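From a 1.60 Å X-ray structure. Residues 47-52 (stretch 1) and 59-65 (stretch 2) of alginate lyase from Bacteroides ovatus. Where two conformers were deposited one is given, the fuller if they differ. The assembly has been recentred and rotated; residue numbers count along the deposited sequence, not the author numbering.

Stretch 1, residues 47-52: SVMDKT
Stretch 2 59-65: DKHDYMS

Where loops pack without sheet pairing, lysine ammonium groups often donate to backbone carbonyls, as in this alginate lyase contact. Each stretch contains a type I turn, Ser47 to Asp50 and Asp59 to Asp62, closed by Asp50 N to Ser47 O (3.1 Å) and Asp62 N to Asp59 O (3.0 Å). Side chains satisfy the third residue's amide in each turn: Met49 N donates to Ser47 OG (3.0 Å; Ser47 chi1 p), His61 N to Asp59 OD1 (3.0 Å; Asp59 chi1 t). The turns abut with CA atoms 6.0 Å apart for both Val48–His61 and Met49–Lys60.

Buried Lys51, in a p,t,t,m rotamer, reaches across so that NZ donates to Lys60 O (2.9 Å), Asp62 O (3.1 Å) and, within its own stretch, Val48 O (2.8 Å). It thus bridges Val48 O and Lys60 O, two acceptors 3.5 Å apart that cannot bond each other. Lys60 (t,p,p,t) reciprocates, NZ donating to Lys51 O at 3.2 Å; the aliphatic parts pack, Lys51 CG to Lys60 CD being 4.0 Å.

Selenomethionine Met49, flexible and polarizable, all m, sets SE over the His61 ring face, 3.6 Å from its centroid and 3° off the normal. Buried Val48 (chi1 m), branched and apolar, points toward stretch 2, packing CG2 3.7 Å from His61 CA and CG1 at the Tyr63 ring edge, 4.4 Å from CD1.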

ATOM      1  N   SER A  47      -1.153  15.172  12.400  1.00  8.83           N
ATOM      2  CA  SER A  47      -2.543  15.230  11.958  1.00  7.06           C
ATOM      3  C   SER A  47      -2.660  16.105  10.738  1.00  8.27           C
ATOM      4  O   SER A  47      -1.733  16.848  10.392  1.00  9.78           O
ATOM      5  CB  SER A  47      -3.482  15.753  13.043  1.00  8.19           C
ATOM      6  OG  SER A  47      -3.446  17.186  13.149  1.00  9.06           O
ATOM      7  N   VAL A  48      -3.841  16.039  10.104  1.00  7.95           N
ATOM      8  CA  VAL A  48      -4.145  16.925   8.995  1.00  6.64           C
ATOM      9  C   VAL A  48      -4.217  18.421   9.418  1.00  9.96           C
ATOM     10  O   VAL A  48      -4.281  19.291   8.562  1.00  8.98           O
ATOM     11  CB  VAL A  48      -5.457  16.545   8.280  1.00  8.90           C
ATOM     12  CG1 VAL A  48      -5.329  15.116   7.661  1.00  9.35           C
ATOM     13  CG2 VAL A  48      -6.718  16.713   9.212  1.00  7.74           C
HETATM   14  N   MSE A  49      -4.184  18.714  10.700  1.00  9.72           N
HETATM   15  CA  MSE A  49      -4.137  20.105  11.169  1.00  8.32           C
HETATM   16  C   MSE A  49      -2.765  20.716  11.076  1.00 10.24           C
HETATM   17  O   MSE A  49      -2.602  21.947  11.252  1.00 11.81           O
HETATM   18  CB  MSE A  49      -4.677  20.203  12.592  1.00 11.49           C
HETATM   19  CG  MSE A  49      -6.017  19.511  12.797  1.00 11.36           C
HETATM   20 SE   MSE A  49      -7.444  20.014  11.556  0.75  9.55          SE
HETATM   21  CE  MSE A  49      -7.930  21.690  12.489  1.00 14.94           C
ATOM     22  N   ASP A  50      -1.743  19.925  10.770  1.00 11.56           N
ATOM     23  CA  ASP A  50      -0.383  20.446  10.815  1.00 11.08           C
ATOM     24  C   ASP A  50      -0.018  21.253   9.574  1.00 17.47           C
ATOM     25  O   ASP A  50       0.854  22.124   9.640  1.00 20.02           O
ATOM     26  CB  ASP A  50       0.633  19.317  10.985  1.00 11.14           C
ATOM     27  CG  ASP A  50       0.538  18.643  12.324  1.00 14.72           C
ATOM     28  OD1 ASP A  50      -0.010  19.241  13.255  1.00 15.02           O
ATOM     29  OD2 ASP A  50       0.997  17.487  12.438  1.00 14.71           O
ATOM     30  N   LYS A  51      -0.645  20.948   8.445  1.00 12.99           N
ATOM     31  CA  LYS A  51      -0.344  21.648   7.201  1.00 14.13           C
ATOM     32  C   LYS A  51      -0.632  23.152   7.353  1.00 13.34           C
ATOM     33  O   LYS A  51      -1.522  23.569   8.094  1.00 17.91           O
ATOM     34  CB  LYS A  51      -1.110  20.998   6.038  1.00 12.55           C
ATOM     35  CG  LYS A  51      -2.652  21.052   6.118  1.00 10.42           C
ATOM     36  CD  LYS A  51      -3.314  20.602   4.817  1.00  7.83           C
ATOM     37  CE  LYS A  51      -4.861  20.519   4.970  1.00  7.23           C
ATOM     38  NZ  LYS A  51      -5.237  19.365   5.903  1.00  7.40           N
ATOM     39  N   THR A  52       0.072  23.993   6.622  1.00 22.42           N
ATOM     40  CA  THR A  52      -0.248  25.423   6.703  1.00 26.03           C
ATOM     41  C   THR A  52      -1.431  25.800   5.817  1.00 25.18           C
ATOM     42  O   THR A  52      -2.248  26.673   6.210  1.00 24.41           O
ATOM     43  CB  THR A  52       0.972  26.277   6.379  1.00 30.26           C
ATOM     44  OG1 THR A  52       1.777  25.576   5.407  1.00 40.20           O
ATOM     45  CG2 THR A  52       1.751  26.494   7.659  1.00 23.71           C
ATOM     46  N   ASP A  59     -12.079  23.633   5.131  1.00  8.14           N
ATOM     47  CA  ASP A  59     -12.028  22.788   6.327  1.00  8.77           C
ATOM     48  C   ASP A  59     -10.681  22.089   6.380  1.00  8.39           C
ATOM     49  O   ASP A  59     -10.378  21.241   5.531  1.00  9.01           O
ATOM     50  CB  ASP A  59     -13.174  21.752   6.277  1.00 10.18           C
ATOM     51  CG  ASP A  59     -13.303  20.943   7.543  1.00 11.69           C
ATOM     52  OD1 ASP A  59     -12.489  21.114   8.488  1.00 10.32           O
ATOM     53  OD2 ASP A  59     -14.276  20.146   7.583  1.00 13.57           O
ATOM     54  N   LYS A  60      -9.878  22.454   7.382  1.00  9.29           N
ATOM     55  CA  LYS A  60      -8.535  21.918   7.583  0.50  9.72           C
ATOM     56  C   LYS A  60      -8.584  20.408   7.842  1.00  8.63           C
ATOM     57  O   LYS A  60      -7.612  19.695   7.616  1.00  9.81           O
ATOM     58  CB  LYS A  60      -7.861  22.650   8.762  0.50 12.10           C
ATOM     59  CG  LYS A  60      -6.438  22.203   9.117  0.50 16.53           C
ATOM     60  CD  LYS A  60      -5.379  22.921   8.326  0.50 20.53           C
ATOM     61  CE  LYS A  60      -5.275  24.373   8.702  0.50 16.95           C
ATOM     62  NZ  LYS A  60      -4.312  25.081   7.799  0.50 17.22           N
ATOM     63  N   HIS A  61      -9.730  19.919   8.312  1.00  8.05           N
ATOM     64  CA  HIS A  61      -9.891  18.486   8.582  1.00  7.62           C
ATOM     65  C   HIS A  61      -9.999  17.655   7.301  1.00  7.96           C
ATOM     66  O   HIS A  61      -9.937  16.425   7.345  1.00  8.61           O
ATOM     67  CB  HIS A  61     -11.112  18.226   9.449  1.00  7.19           C
ATOM     68  CG  HIS A  61     -10.996  18.740  10.838  1.00  9.76           C
ATOM     69  ND1 HIS A  61     -10.576  17.936  11.881  1.00  9.86           N
ATOM     70  CD2 HIS A  61     -11.315  19.945  11.379  1.00 13.90           C
ATOM     71  CE1 HIS A  61     -10.628  18.639  13.006  1.00 11.52           C
ATOM     72  NE2 HIS A  61     -11.056  19.867  12.731  1.00 12.80           N
ATOM     73  N   ASP A  62     -10.195  18.311   6.154  1.00  7.68           N
ATOM     74  CA  ASP A  62     -10.089  17.636   4.894  1.00  6.91           C
ATOM     75  C   ASP A  62      -8.634  17.376   4.506  1.00  8.03           C
ATOM     76  O   ASP A  62      -7.802  18.294   4.432  1.00  9.25           O
ATOM     77  CB  ASP A  62     -10.787  18.412   3.775  1.00  7.14           C
ATOM     78  CG  ASP A  62     -12.315  18.431   3.912  1.00  8.07           C
ATOM     79  OD1 ASP A  62     -12.897  17.645   4.693  1.00  9.38           O
ATOM     80  OD2 ASP A  62     -12.925  19.242   3.175  1.00 11.58           O
ATOM     81  N   TYR A  63      -8.361  16.105   4.201  1.00  7.74           N
ATOM     82  CA  TYR A  63      -7.078  15.698   3.662  1.00  7.03           C
ATOM     83  C   TYR A  63      -6.764  16.455   2.376  1.00  7.11           C
ATOM     84  O   TYR A  63      -7.616  16.582   1.517  1.00  8.67           O
ATOM     85  CB  TYR A  63      -7.041  14.178   3.414  1.00  6.31           C
ATOM     86  CG  TYR A  63      -5.740  13.664   2.840  1.00  5.11           C
ATOM     87  CD1 TYR A  63      -4.657  13.349   3.642  1.00  6.70           C
ATOM     88  CD2 TYR A  63      -5.622  13.493   1.488  1.00  7.08           C
ATOM     89  CE1 TYR A  63      -3.490  12.865   3.100  1.00  8.64           C
ATOM     90  CE2 TYR A  63      -4.439  13.007   0.919  1.00  7.63           C
ATOM     91  CZ  TYR A  63      -3.381  12.698   1.727  1.00 10.65           C
ATOM     92  OH  TYR A  63      -2.213  12.214   1.166  1.00  8.46           O
HETATM   93  N   MSE A  64      -5.536  16.931   2.275  1.00  6.08           N
HETATM   94  CA  MSE A  64      -5.077  17.624   1.083  1.00  7.12           C
HETATM   95  C   MSE A  64      -3.691  17.169   0.795  1.00  7.26           C
HETATM   96  O   MSE A  64      -2.811  17.206   1.677  1.00  7.73           O
HETATM   97  CB  MSE A  64      -5.108  19.156   1.290  1.00  7.65           C
HETATM   98  CG  MSE A  64      -4.805  19.912  -0.003  1.00  9.28           C
HETATM   99 SE   MSE A  64      -4.653  21.809   0.368  0.75  7.01          SE
HETATM  100  CE  MSE A  64      -4.104  22.369  -1.444  1.00 14.96           C
ATOM    101  N   SER A  65      -3.474  16.776  -0.454  1.00  7.53           N
ATOM    102  CA  SER A  65      -2.099  16.503  -0.919  1.00  7.81           C
ATOM    103  C   SER A  65      -1.913  17.062  -2.322  1.00  7.57           C
ATOM    104  O   SER A  65      -2.878  17.520  -2.932  1.00  7.60           O
ATOM    105  CB  SER A  65      -1.800  14.997  -0.946  1.00  7.39           C
ATOM    106  OG  SER A  65      -2.640  14.320  -1.855  1.00  7.85           O
TER